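Local coordinates for protein mRNA-decapping enzyme subunit 1 (PDB 1Q67) that is a subunit of the Dcp1-Dcp2 decapping complex, which removes the 7-methylguanine cap from yeast mRNAs and so commits them to degradation, at residues B[32-37]-B[66-71]; B[25-30]-B[141-146]; B[158-163]-B[179-184]; B[37-42]-B[208-213]. All coordinates share one frame; numbering follows the deposited sequence.

Contact 1 (B[32-37]-B[66-71]); sequences PKIKQL and AIYLRD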
loop_
_atom_site.group_PDB
_atom_site.type_symbol
_atom_site.label_atom_id
_atom_site.label_comp_id
_atom_site.label_asym_id
_atom_site.label_seq_id
_atom_site.Cartn_x
_atom_site.Cartn_y
_atom_site.Cartn_z
ATOM N N PRO B 32 10.441 21.771 3.354
ATOM C CA PRO B 32 11.721 22.485 3.403
ATOM C C PRO B 32 12.413 22.460 4.759
ATOM O O PRO B 32 13.630 22.591 4.835
ATOM C CB PRO B 32 11.341 23.904 2.975
ATOM C CG PRO B 32 10.148 23.686 2.086
ATOM C CD PRO B 32 9.369 22.658 2.869
ATOM N N LYS B 33 11.642 22.276 5.825
ATOM C CA LYS B 33 12.207 22.253 7.171
ATOM C C LYS B 33 13.070 21.049 7.544
ATOM O O LYS B 33 13.853 21.143 8.484
ATOM C CB LYS B 33 11.100 22.388 8.223
ATOM C CG LYS B 33 10.850 23.805 8.734
ATOM C CD LYS B 33 10.230 24.694 7.685
ATOM C CE LYS B 33 9.786 26.027 8.292
ATOM N NZ LYS B 33 8.731 25.856 9.338
ATOM N N ILE B 34 12.949 19.926 6.837
ATOM C CA ILE B 34 13.755 18.772 7.215
ATOM C C ILE B 34 15.196 19.188 7.461
ATOM O O ILE B 34 15.800 19.891 6.654
ATOM C CB ILE B 34 13.726 17.633 6.156
ATOM C CG1 ILE B 34 14.565 16.451 6.658
ATOM C CG2 ILE B 34 14.271 18.127 4.818
ATOM C CD1 ILE B 34 14.384 15.149 5.862
ATOM N N LYS B 35 15.741 18.748 8.589
ATOM C CA LYS B 35 17.109 19.079 8.963
ATOM C C LYS B 35 17.947 17.826 9.134
ATOM O O LYS B 35 19.144 17.834 8.875
ATOM C CB LYS B 35 17.104 19.882 10.270
ATOM C CG LYS B 35 18.489 20.148 10.860
ATOM C CD LYS B 35 18.380 20.953 12.154
ATOM C CE LYS B 35 19.742 21.181 12.794
ATOM N NZ LYS B 35 19.638 22.067 13.992
ATOM N N GLN B 36 17.315 16.749 9.579
ATOM C CA GLN B 36 18.021 15.494 9.776
ATOM C C GLN B 36 17.074 14.301 9.646
ATOM O O GLN B 36 16.021 14.257 10.279
ATOM C CB GLN B 36 18.699 15.489 11.156
ATOM C CG GLN B 36 19.521 14.244 11.455
ATOM C CD GLN B 36 20.103 14.238 12.878
ATOM O OE1 GLN B 36 19.512 14.794 13.810
ATOM N NE2 GLN B 36 21.252 13.587 13.047
ATOM N N LEU B 37 17.452 13.340 8.809
ATOM C CA LEU B 37 16.651 12.137 8.612
ATOM C C LEU B 37 16.940 11.238 9.811
ATOM O O LEU B 37 18.096 10.999 10.137
ATOM C CB LEU B 37 17.063 11.436 7.309
ATOM C CG LEU B 37 16.395 10.102 6.959
ATOM C CD1 LEU B 37 14.903 10.312 6.747
ATOM C CD2 LEU B 37 17.042 9.524 5.683
ATOM N N ALA B 66 9.448 7.714 6.245
ATOM C CA ALA B 66 10.576 8.328 6.923
ATOM C C ALA B 66 10.111 9.209 8.073
ATOM O O ALA B 66 9.025 9.785 8.023
ATOM C CB ALA B 66 11.401 9.167 5.943
ATOM N N ILE B 67 10.949 9.292 9.103
ATOM C CA ILE B 67 10.702 10.131 10.265
ATOM C C ILE B 67 11.939 11.007 10.341
ATOM O O ILE B 67 13.070 10.519 10.302
ATOM C CB ILE B 67 10.541 9.304 11.537
ATOM C CG1 ILE B 67 9.226 8.528 11.448
ATOM C CG2 ILE B 67 10.547 10.218 12.766
ATOM C CD1 ILE B 67 9.071 7.499 12.505
ATOM N N TYR B 68 11.729 12.310 10.434
ATOM C CA TYR B 68 12.857 13.216 10.429
ATOM C C TYR B 68 12.675 14.399 11.364
ATOM O O TYR B 68 11.559 14.741 11.747
ATOM C CB TYR B 68 13.055 13.716 8.998
ATOM C CG TYR B 68 11.802 14.345 8.442
ATOM C CD1 TYR B 68 11.613 15.723 8.491
ATOM C CD2 TYR B 68 10.789 13.560 7.885
ATOM C CE1 TYR B 68 10.458 16.309 7.996
ATOM C CE2 TYR B 68 9.615 14.140 7.391
ATOM C CZ TYR B 68 9.467 15.521 7.449
ATOM O OH TYR B 68 8.335 16.127 6.947
ATOM N N LEU B 69 13.794 15.022 11.703
ATOM C CA LEU B 69 13.812 16.177 12.581
ATOM C C LEU B 69 13.638 17.434 11.739
ATOM O O LEU B 69 14.227 17.563 10.664
ATOM C CB LEU B 69 15.133 16.226 13.350
ATOM C CG LEU B 69 15.231 17.297 14.444
ATOM C CD1 LEU B 69 16.126 16.804 15.577
ATOM C CD2 LEU B 69 15.760 18.583 13.849
ATOM N N ARG B 70 12.816 18.353 12.224
ATOM C CA ARG B 70 12.567 19.588 11.507
ATOM C C ARG B 70 13.272 20.763 12.186
ATOM O O ARG B 70 13.486 20.761 13.398
ATOM C CB ARG B 70 11.060 19.840 11.425
ATOM C CG ARG B 70 10.304 18.671 10.806
ATOM C CD ARG B 70 8.810 18.914 10.723
ATOM N NE ARG B 70 8.436 19.797 9.626
ATOM C CZ ARG B 70 8.005 21.044 9.776
ATOM N NH1 ARG B 70 7.891 21.576 10.989
ATOM N NH2 ARG B 70 7.665 21.753 8.711
ATOM N N ASP B 71 13.649 21.757 11.395
ATOM C CA ASP B 71 14.316 22.927 11.935
ATOM C C ASP B 71 13.269 23.996 12.214
ATOM O O ASP B 71 12.820 24.685 11.303
ATOM C CB ASP B 71 15.344 23.469 10.942
ATOM C CG ASP B 71 16.262 24.507 11.564
ATOM O OD1 ASP B 71 15.765 25.375 12.319
ATOM O OD2 ASP B 71 17.482 24.461 11.291
HETATM O O HOH W 1 20.201 24.636 12.179
#

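Contact 2 (B[25-30]-B[141-146]); sequences NVIGRY and GLIILN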
loop_
_atom_site.group_PDB
_atom_site.type_symbol
_atom_site.label_atom_id
_atom_site.label_comp_id
_atom_site.label_asym_id
_atom_site.label_seq_id
_atom_site.Cartn_x
_atom_site.Cartn_y
_atom_site.Cartn_z
ATOM N N ASN B 25 17.836 14.509 -1.505
ATOM C CA ASN B 25 16.968 15.022 -0.445
ATOM C C ASN B 25 15.592 15.316 -1.024
ATOM O O ASN B 25 15.222 16.468 -1.221
ATOM C CB ASN B 25 17.563 16.293 0.184
ATOM C CG ASN B 25 16.641 16.921 1.235
ATOM O OD1 ASN B 25 15.755 16.254 1.790
ATOM N ND2 ASN B 25 16.854 18.203 1.519
ATOM N N VAL B 26 14.844 14.255 -1.303
ATOM C CA VAL B 26 13.502 14.370 -1.867
ATOM C C VAL B 26 12.476 14.907 -0.865
ATOM O O VAL B 26 11.532 15.605 -1.250
ATOM C CB VAL B 26 13.014 12.987 -2.408
ATOM C CG1 VAL B 26 13.051 11.943 -1.303
ATOM C CG2 VAL B 26 11.604 13.101 -2.969
ATOM N N ILE B 27 12.645 14.581 0.418
ATOM C CA ILE B 27 11.708 15.063 1.432
ATOM C C ILE B 27 11.740 16.581 1.431
ATOM O O ILE B 27 10.701 17.247 1.482
ATOM C CB ILE B 27 12.086 14.566 2.854
ATOM C CG1 ILE B 27 11.945 13.041 2.927
ATOM C CG2 ILE B 27 11.188 15.246 3.898
ATOM C CD1 ILE B 27 12.582 12.415 4.159
ATOM N N GLY B 28 12.952 17.111 1.362
ATOM C CA GLY B 28 13.150 18.547 1.359
ATOM C C GLY B 28 12.352 19.311 0.324
ATOM O O GLY B 28 12.139 20.512 0.480
ATOM N N ARG B 29 11.908 18.640 -0.733
ATOM C CA ARG B 29 11.124 19.327 -1.745
ATOM C C ARG B 29 9.659 19.438 -1.362
ATOM O O ARG B 29 8.904 20.197 -1.974
ATOM C CB ARG B 29 11.267 18.631 -3.093
ATOM C CG ARG B 29 12.649 18.807 -3.680
ATOM C CD ARG B 29 12.658 18.490 -5.141
ATOM N NE ARG B 29 13.806 19.100 -5.798
ATOM C CZ ARG B 29 13.990 19.094 -7.113
ATOM N NH1 ARG B 29 13.095 18.506 -7.897
ATOM N NH2 ARG B 29 15.059 19.680 -7.642
ATOM N N TYR B 30 9.249 18.683 -0.351
ATOM C CA TYR B 30 7.866 18.748 0.096
ATOM C C TYR B 30 7.786 19.441 1.450
ATOM O O TYR B 30 6.815 20.126 1.732
ATOM C CB TYR B 30 7.259 17.346 0.158
ATOM C CG TYR B 30 7.385 16.623 -1.161
ATOM C CD1 TYR B 30 8.413 15.707 -1.374
ATOM C CD2 TYR B 30 6.522 16.909 -2.223
ATOM C CE1 TYR B 30 8.589 15.096 -2.603
ATOM C CE2 TYR B 30 6.693 16.301 -3.470
ATOM C CZ TYR B 30 7.733 15.396 -3.649
ATOM O OH TYR B 30 7.942 14.798 -4.871
ATOM N N GLY B 141 8.732 15.169 11.885
ATOM C CA GLY B 141 7.738 14.883 10.880
ATOM C C GLY B 141 7.819 13.451 10.416
ATOM O O GLY B 141 8.854 12.792 10.521
ATOM N N LEU B 142 6.697 12.959 9.919
ATOM C CA LEU B 142 6.623 11.612 9.385
ATOM C C LEU B 142 6.085 11.788 7.968
ATOM O O LEU B 142 5.200 12.615 7.722
ATOM C CB LEU B 142 5.681 10.748 10.229
ATOM C CG LEU B 142 5.317 9.353 9.708
ATOM C CD1 LEU B 142 4.930 8.443 10.874
ATOM C CD2 LEU B 142 4.163 9.470 8.711
ATOM N N ILE B 143 6.639 11.031 7.031
ATOM C CA ILE B 143 6.182 11.124 5.660
ATOM C C ILE B 143 6.242 9.774 4.957
ATOM O O ILE B 143 7.116 8.959 5.222
ATOM C CB ILE B 143 7.025 12.171 4.881
ATOM C CG1 ILE B 143 6.404 12.437 3.513
ATOM C CG2 ILE B 143 8.476 11.702 4.758
ATOM C CD1 ILE B 143 7.101 13.550 2.745
ATOM N N ILE B 144 5.260 9.530 4.101
ATOM C CA ILE B 144 5.221 8.317 3.310
ATOM C C ILE B 144 5.215 8.796 1.859
ATOM O O ILE B 144 4.344 9.575 1.452
ATOM C CB ILE B 144 3.968 7.484 3.582
ATOM C CG1 ILE B 144 4.012 6.926 5.011
ATOM C CG2 ILE B 144 3.900 6.331 2.586
ATOM C CD1 ILE B 144 2.749 6.211 5.420
ATOM N N LEU B 145 6.203 8.346 1.093
ATOM C CA LEU B 145 6.325 8.746 -0.304
ATOM C C LEU B 145 5.915 7.591 -1.201
ATOM O O LEU B 145 6.621 6.588 -1.266
ATOM C CB LEU B 145 7.777 9.132 -0.605
ATOM C CG LEU B 145 8.416 10.219 0.272
ATOM C CD1 LEU B 145 9.904 9.976 0.411
ATOM C CD2 LEU B 145 8.153 11.578 -0.326
ATOM N N ASN B 146 4.779 7.717 -1.883
ATOM C CA ASN B 146 4.334 6.643 -2.779
ATOM C C ASN B 146 5.381 6.337 -3.839
ATOM O O ASN B 146 5.977 7.248 -4.411
ATOM C CB ASN B 146 3.009 7.005 -3.455
ATOM C CG ASN B 146 1.830 6.855 -2.519
ATOM O OD1 ASN B 146 1.996 6.455 -1.364
ATOM N ND2 ASN B 146 0.632 7.169 -3.006
#

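Contact 3 (B[158-163]-B[179-184]); sequences VPNSVV and LECMGV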
loop_
_atom_site.group_PDB
_atom_site.type_symbol
_atom_site.label_atom_id
_atom_site.label_comp_id
_atom_site.label_asym_id
_atom_site.label_seq_id
_atom_site.Cartn_x
_atom_site.Cartn_y
_atom_site.Cartn_z
ATOM N N VAL B 158 4.585 16.209 17.523
ATOM C CA VAL B 158 4.839 17.193 18.588
ATOM C C VAL B 158 5.026 16.521 19.940
ATOM O O VAL B 158 4.210 15.708 20.352
ATOM C CB VAL B 158 3.664 18.190 18.713
ATOM C CG1 VAL B 158 3.965 19.233 19.792
ATOM C CG2 VAL B 158 3.408 18.866 17.366
ATOM N N PRO B 159 6.114 16.845 20.644
ATOM C CA PRO B 159 6.364 16.240 21.960
ATOM C C PRO B 159 5.228 16.522 22.952
ATOM O O PRO B 159 4.620 17.590 22.920
ATOM C CB PRO B 159 7.672 16.900 22.409
ATOM C CG PRO B 159 8.357 17.248 21.110
ATOM C CD PRO B 159 7.218 17.740 20.245
ATOM N N ASN B 160 4.951 15.559 23.831
ATOM C CA ASN B 160 3.910 15.721 24.838
ATOM C C ASN B 160 4.142 16.967 25.701
ATOM O O ASN B 160 3.198 17.678 26.036
ATOM C CB ASN B 160 3.849 14.499 25.761
ATOM C CG ASN B 160 3.490 13.229 25.026
ATOM O OD1 ASN B 160 2.869 13.266 23.962
ATOM N ND2 ASN B 160 3.867 12.087 25.599
ATOM N N SER B 161 5.394 17.224 26.065
ATOM C CA SER B 161 5.699 18.380 26.906
ATOM C C SER B 161 5.266 19.677 26.238
ATOM O O SER B 161 4.837 20.614 26.908
ATOM C CB SER B 161 7.191 18.437 27.237
ATOM O OG SER B 161 7.970 18.757 26.098
ATOM N N VAL B 162 5.361 19.731 24.912
ATOM C CA VAL B 162 4.955 20.930 24.190
ATOM C C VAL B 162 3.434 21.034 24.167
ATOM O O VAL B 162 2.883 22.117 24.338
ATOM C CB VAL B 162 5.532 20.931 22.753
ATOM C CG1 VAL B 162 4.967 22.103 21.942
ATOM C CG2 VAL B 162 7.054 21.036 22.827
ATOM N N VAL B 163 2.752 19.908 23.982
ATOM C CA VAL B 163 1.295 19.917 23.970
ATOM C C VAL B 163 0.745 20.281 25.357
ATOM O O VAL B 163 -0.215 21.049 25.470
ATOM C CB VAL B 163 0.719 18.542 23.545
ATOM C CG1 VAL B 163 -0.799 18.530 23.706
ATOM C CG2 VAL B 163 1.078 18.257 22.094
ATOM N N LEU B 179 -5.593 20.617 20.713
ATOM C CA LEU B 179 -4.525 19.662 20.451
ATOM C C LEU B 179 -4.293 18.807 21.688
ATOM O O LEU B 179 -4.181 19.332 22.796
ATOM C CB LEU B 179 -3.223 20.394 20.102
ATOM C CG LEU B 179 -3.184 21.286 18.858
ATOM C CD1 LEU B 179 -1.786 21.872 18.700
ATOM C CD2 LEU B 179 -3.558 20.476 17.627
ATOM N N GLU B 180 -4.234 17.491 21.500
ATOM C CA GLU B 180 -3.984 16.571 22.605
ATOM C C GLU B 180 -2.765 15.707 22.317
ATOM O O GLU B 180 -2.354 15.567 21.162
ATOM C CB GLU B 180 -5.212 15.700 22.882
ATOM C CG GLU B 180 -6.254 16.418 23.738
ATOM C CD GLU B 180 -7.375 15.510 24.202
ATOM O OE1 GLU B 180 -7.082 14.473 24.839
ATOM O OE2 GLU B 180 -8.553 15.839 23.938
ATOM N N CYS B 181 -2.178 15.138 23.366
ATOM C CA CYS B 181 -0.990 14.314 23.202
ATOM C C CYS B 181 -1.174 13.152 22.233
ATOM O O CYS B 181 -2.163 12.415 22.292
ATOM C CB CYS B 181 -0.519 13.782 24.557
ATOM S SG CYS B 181 0.200 15.053 25.633
ATOM N N MET B 182 -0.200 12.998 21.341
ATOM C CA MET B 182 -0.227 11.933 20.360
ATOM C C MET B 182 0.135 10.637 21.066
ATOM O O MET B 182 0.550 10.653 22.229
ATOM C CB MET B 182 0.777 12.226 19.245
ATOM C CG MET B 182 0.503 13.526 18.500
ATOM S SD MET B 182 1.711 13.887 17.189
ATOM C CE MET B 182 1.254 12.609 15.993
ATOM N N GLY B 183 -0.022 9.519 20.364
ATOM C CA GLY B 183 0.299 8.231 20.945
ATOM C C GLY B 183 0.741 7.210 19.913
ATOM O O GLY B 183 0.451 7.352 18.727
ATOM N N VAL B 184 1.453 6.183 20.367
ATOM C CA VAL B 184 1.919 5.127 19.483
ATOM C C VAL B 184 1.927 3.784 20.183
ATOM O O VAL B 184 2.198 3.695 21.376
ATOM C CB VAL B 184 3.353 5.386 18.947
ATOM C CG1 VAL B 184 3.344 6.590 18.039
ATOM C CG2 VAL B 184 4.338 5.593 20.110
HETATM O O HOH W 2 2.149 14.608 21.787
HETATM O O HOH W 3 2.394 9.840 24.191
#

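Contact 4 (B[37-42]-B[208-213]); sequences LLFHTP and VSDRQN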
loop_
_atom_site.group_PDB
_atom_site.type_symbol
_atom_site.label_atom_id
_atom_site.label_comp_id
_atom_site.label_asym_id
_atom_site.label_seq_id
_atom_site.Cartn_x
_atom_site.Cartn_y
_atom_site.Cartn_z
ATOM N N LEU B 37 17.452 13.340 8.809
ATOM C CA LEU B 37 16.651 12.137 8.612
ATOM C C LEU B 37 16.940 11.238 9.811
ATOM O O LEU B 37 18.096 10.999 10.137
ATOM C CB LEU B 37 17.063 11.436 7.309
ATOM C CG LEU B 37 16.395 10.102 6.959
ATOM C CD1 LEU B 37 14.903 10.312 6.747
ATOM C CD2 LEU B 37 17.042 9.524 5.683
ATOM N N LEU B 38 15.900 10.730 10.462
ATOM C CA LEU B 38 16.111 9.892 11.642
ATOM C C LEU B 38 15.813 8.425 11.406
ATOM O O LEU B 38 16.379 7.553 12.061
ATOM C CB LEU B 38 15.232 10.380 12.802
ATOM C CG LEU B 38 15.394 11.838 13.228
ATOM C CD1 LEU B 38 14.405 12.144 14.348
ATOM C CD2 LEU B 38 16.841 12.092 13.695
ATOM N N PHE B 39 14.923 8.153 10.463
ATOM C CA PHE B 39 14.530 6.781 10.198
ATOM C C PHE B 39 13.809 6.667 8.867
ATOM O O PHE B 39 13.071 7.573 8.472
ATOM C CB PHE B 39 13.589 6.310 11.314
ATOM C CG PHE B 39 12.954 4.975 11.062
ATOM C CD1 PHE B 39 13.579 3.803 11.475
ATOM C CD2 PHE B 39 11.750 4.886 10.373
ATOM C CE1 PHE B 39 13.009 2.558 11.208
ATOM C CE2 PHE B 39 11.174 3.648 10.099
ATOM C CZ PHE B 39 11.808 2.480 10.516
ATOM N N HIS B 40 14.033 5.553 8.184
ATOM C CA HIS B 40 13.358 5.287 6.930
ATOM C C HIS B 40 13.270 3.785 6.735
ATOM O O HIS B 40 14.157 3.042 7.143
ATOM C CB HIS B 40 14.074 5.938 5.735
ATOM C CG HIS B 40 15.425 5.365 5.436
ATOM N ND1 HIS B 40 16.576 5.809 6.050
ATOM C CD2 HIS B 40 15.807 4.381 4.587
ATOM C CE1 HIS B 40 17.610 5.124 5.592
ATOM N NE2 HIS B 40 17.171 4.252 4.705
ATOM N N THR B 41 12.169 3.342 6.143
ATOM C CA THR B 41 11.963 1.932 5.865
ATOM C C THR B 41 11.386 1.950 4.452
ATOM O O THR B 41 10.619 2.846 4.104
ATOM C CB THR B 41 10.988 1.281 6.892
ATOM O OG1 THR B 41 11.013 -0.143 6.737
ATOM C CG2 THR B 41 9.573 1.787 6.701
ATOM N N PRO B 42 11.759 0.963 3.618
ATOM C CA PRO B 42 11.342 0.798 2.215
ATOM C C PRO B 42 9.862 0.674 1.882
ATOM O O PRO B 42 9.378 1.303 0.935
ATOM C CB PRO B 42 12.101 -0.460 1.762
ATOM C CG PRO B 42 13.218 -0.598 2.758
ATOM C CD PRO B 42 12.592 -0.174 4.046
ATOM N N VAL B 208 9.910 -6.493 9.250
ATOM C CA VAL B 208 9.473 -6.845 10.595
ATOM C C VAL B 208 10.150 -6.046 11.697
ATOM O O VAL B 208 9.483 -5.343 12.451
ATOM C CB VAL B 208 9.698 -8.347 10.883
ATOM C CG1 VAL B 208 9.222 -8.687 12.297
ATOM C CG2 VAL B 208 8.956 -9.191 9.849
ATOM N N SER B 209 11.473 -6.154 11.785
ATOM C CA SER B 209 12.240 -5.454 12.811
ATOM C C SER B 209 12.040 -3.938 12.822
ATOM O O SER B 209 12.282 -3.287 13.841
ATOM C CB SER B 209 13.734 -5.768 12.659
ATOM O OG SER B 209 14.225 -5.341 11.399
ATOM N N ASP B 210 11.602 -3.368 11.703
ATOM C CA ASP B 210 11.396 -1.926 11.653
ATOM C C ASP B 210 10.154 -1.454 12.398
ATOM O O ASP B 210 10.038 -0.272 12.727
ATOM C CB ASP B 210 11.337 -1.436 10.207
ATOM C CG ASP B 210 12.712 -1.265 9.603
ATOM O OD1 ASP B 210 13.688 -1.193 10.382
ATOM O OD2 ASP B 210 12.820 -1.184 8.361
ATOM N N ARG B 211 9.231 -2.369 12.667
ATOM C CA ARG B 211 8.007 -2.011 13.374
ATOM C C ARG B 211 8.322 -1.604 14.808
ATOM O O ARG B 211 7.837 -0.584 15.297
ATOM C CB ARG B 211 7.031 -3.185 13.376
ATOM C CG ARG B 211 6.596 -3.602 11.988
ATOM C CD ARG B 211 5.846 -4.921 12.012
ATOM N NE ARG B 211 5.704 -5.458 10.663
ATOM C CZ ARG B 211 5.301 -6.693 10.391
ATOM N NH1 ARG B 211 4.998 -7.527 11.377
ATOM N NH2 ARG B 211 5.207 -7.093 9.133
ATOM N N GLN B 212 9.147 -2.404 15.471
ATOM C CA GLN B 212 9.528 -2.133 16.847
ATOM C C GLN B 212 10.415 -0.891 16.918
ATOM O O GLN B 212 10.288 -0.074 17.831
ATOM C CB GLN B 212 10.267 -3.340 17.434
ATOM C CG GLN B 212 10.080 -3.485 18.925
ATOM C CD GLN B 212 8.627 -3.737 19.300
ATOM O OE1 GLN B 212 8.179 -3.366 20.382
ATOM N NE2 GLN B 212 7.887 -4.377 18.406
ATOM N N ASN B 213 11.309 -0.743 15.947
ATOM C CA ASN B 213 12.198 0.409 15.918
ATOM C C ASN B 213 11.478 1.738 15.688
ATOM O O ASN B 213 11.864 2.753 16.261
ATOM C CB ASN B 213 13.273 0.216 14.848
ATOM C CG ASN B 213 14.284 -0.841 15.234
ATOM O OD1 ASN B 213 13.919 -1.932 15.674
ATOM N ND2 ASN B 213 15.564 -0.528 15.072
#

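Contact 1 (B[32-37]-B[66-71])
Lys35 and Gln36 both stand opposite Leu69, a classic beta bulge near the start of the edge strand 34-41. Its neighbour, strand 64-70, runs antiparallel to it in the four-stranded sheet of this PH-like fold. Lys35 N bonds to Leu69 O at 2.8 Å, and Gln36 N adds a weak bond to the same oxygen. Leu69 N returns a bond to Gln36 O at 2.8 Å. Before the bulge, Asp71 N bonds to Lys33 O; beyond it, Leu37 pairs with Tyr68.

The Lys35 side chain can be followed outward. CB lies near Leu69 O and 4.0 Å from Leu69 CD2. CG is anti to the backbone N (chi1 173°), and the chain is extended beyond it. CD runs beside Leu69 CD2 and passes 3.7 Å from Asp71 OD2. NZ stays 4.2 Å from Asp71 OD2, beyond salt-bridge range. A water accepts from NZ and donates to OD2, which links the two charges. The salt bridge of Lys35 is made with Asp228.

Ile34 crosses Tyr68 at about a right angle. Its CB, CG1 and CD1 lie against CB, CG and CD1 of the tyrosine, while Tyr68 OH bonds to Asp31. Arg70 forms salt bridges with Asp31 and Asp136. Two like charges, Lys33 NZ and Arg70 NH2, are nearby. Asp136, also in a long, weak ion pair with Lys33, probably offsets part of their repulsion. Over one face of the Arg70 guanidinium sits Lys33 CB, 3.5 Å from NH2 and offset toward the rim.

Contact 2 (B[25-30]-B[141-146])
A single turn of helix-like chain at 26-29, in the loop before strand 34-41, packs on strand 140-146 of the four-stranded sheet. The contact is made by apolar side chains, with no hydrogen bond across it. Val26, Ile27 and Tyr30 come from the turn. Ile143 and Leu145, two residues apart on the strand, point toward them.

Leu145 reaches the turn with both methyl branches. Its CD1 lies 4.1 Å from Val26 CG1, and the two side chains slide past each other in opposite directions. The same CD1 is 4.5 Å from Ile27 CG1. The other branch, CD2, comes obliquely to the Tyr30 ring, 4.2 Å from CE1. Val26 CG2 lies in the plane of that ring, at its edge, so Val26 touches both Leu145 and Tyr30.

Ile27 and Ile143 also pass in opposite directions. With CG1 anti to the backbone N (chi1 -171°), it is the CG2 branch of Ile143 that meets Ile27, 4.1 Å from its CG1. Ile27 also touches Ala66 on the neighbouring strand, while Tyr30 and Leu145 both touch Asn152 on strand 152-157. All closest approaches are 4.1 Å or more, as in ordinary van der Waals packing of apolar groups.

The turn is held from within. Gly28 N donates to Asn25 OD1 at 3.0 Å, from above the carbonyl plane, an Asx motif. Arg29 N bonds to Val26 O, and Tyr30 N to Ile27 O. The turn thus rests across several strands, its apolar side chains packed on one face of the four-stranded sheet of the PH-like sandwich.

Contact 3 (B[158-163]-B[179-184])
Asn160 and Cys181 lie where the first turn of helix 160-169 meets the extended chain leading into strand 183-187, their CA atoms 5.4 Å apart. No direct hydrogen bond crosses between 158-163 and 179-184. Two waters join them instead. The first donates to Asn160 OD1 and Val158 O, each at 2.7 Å, and accepts from Met182 N. The second accepts from Asn160 ND2 and donates to Met182 O. The two ends of one amide thus reach both backbone polar atoms of Met182.

The Asn160 side chain also packs on Cys181. Its OD1 is 3.5 Å from Cys181 CB, and its CB is 3.7 Å from Cys181 SG. An alanine here would probably leave both waters without their amide partner and open a gap beside Cys181 CB.

Val163, one turn later, presses CG1 against the backbone of 179-181. Set anti to the backbone N (chi1 173°), this methyl is 3.6 Å from Leu179 O and 3.7 Å from Cys181 N. Met182 brings SD to 3.7 Å from Val158 N.

Pro159 takes the N-cap position of the helix, and Pro159 O accepts from Val163 N. Asn160 and Met182 both touch Leu222 of helix 208-223. The contact therefore joins the start of helix 160-169, the C-terminal helix and the entrance to the edge strand of the five-stranded sheet.

Contact 4 (B[37-42]-B[208-213])
The contact belongs to the junction of the sandwich where the later part of strand 34-41 meets the first turns of the C-terminal helix 208-223. Asp210 is the central residue on the helix side. Its OD2 accepts a hydrogen bond from Thr41 OG1 at 2.6 Å. The hydroxyl that donates is anti to the backbone N of Thr41 (chi1 -169°). It meets OD2 on the anti side, 26° out of the carboxylate plane. Thr41 CB follows behind, 3.4 Å from Asp210 OD2.

Phe39, two residues earlier on the same strand, approaches the same aspartate. Ring and carboxylate planes are 82° apart. The ring turns its edge to the aspartate. CE1 is 3.9 Å from Asp210 OD1, near the ring plane, and CZ is 4.0 Å from Asp210 CB, in the plane. Asn213, one turn on, places its CB 4.3 Å from Phe39 CE1. Phe39 also touches Ile214 and Leu217 further along the helix, and Thr41 touches Ile205 and Thr207 just before it.

An alanine in place of Asp210 would probably leave the Thr41 hydroxyl without this acceptor and free to turn, and the CE1 edge of Phe39 without its carboxylate neighbour.

The two carboxylate oxygens have different partners. OD2 takes a short bond from a hydroxyl, while OD1 lies by the ring edge, where the slightly positive ring hydrogens probably make a weakly favourable electrostatic contact with it.

In the fold
The Dcp1 fold, of the PH clan, packs the C-terminal helix 208-223 against both a four-stranded and a five-stranded antiparallel sheet. Contacts 1 and 2 lie about 9 Å apart between centres and touch; both use the four-stranded sheet, where strands 64-70 and 140-146 are neighbours. Contact 4 shares Leu37 with contact 1 and ties that sheet to helix 208-223; its centre is about 15 Å from those of contacts 1 and 2. Contact 3, its centre about 18 to 22 Å from those of the others, touches none of them. Along the chain, contact 1 is nested within contact 2, contact 3 within contact 4, and contact 4 crosses contacts 1 and 2. Early and late segments are thus knitted together.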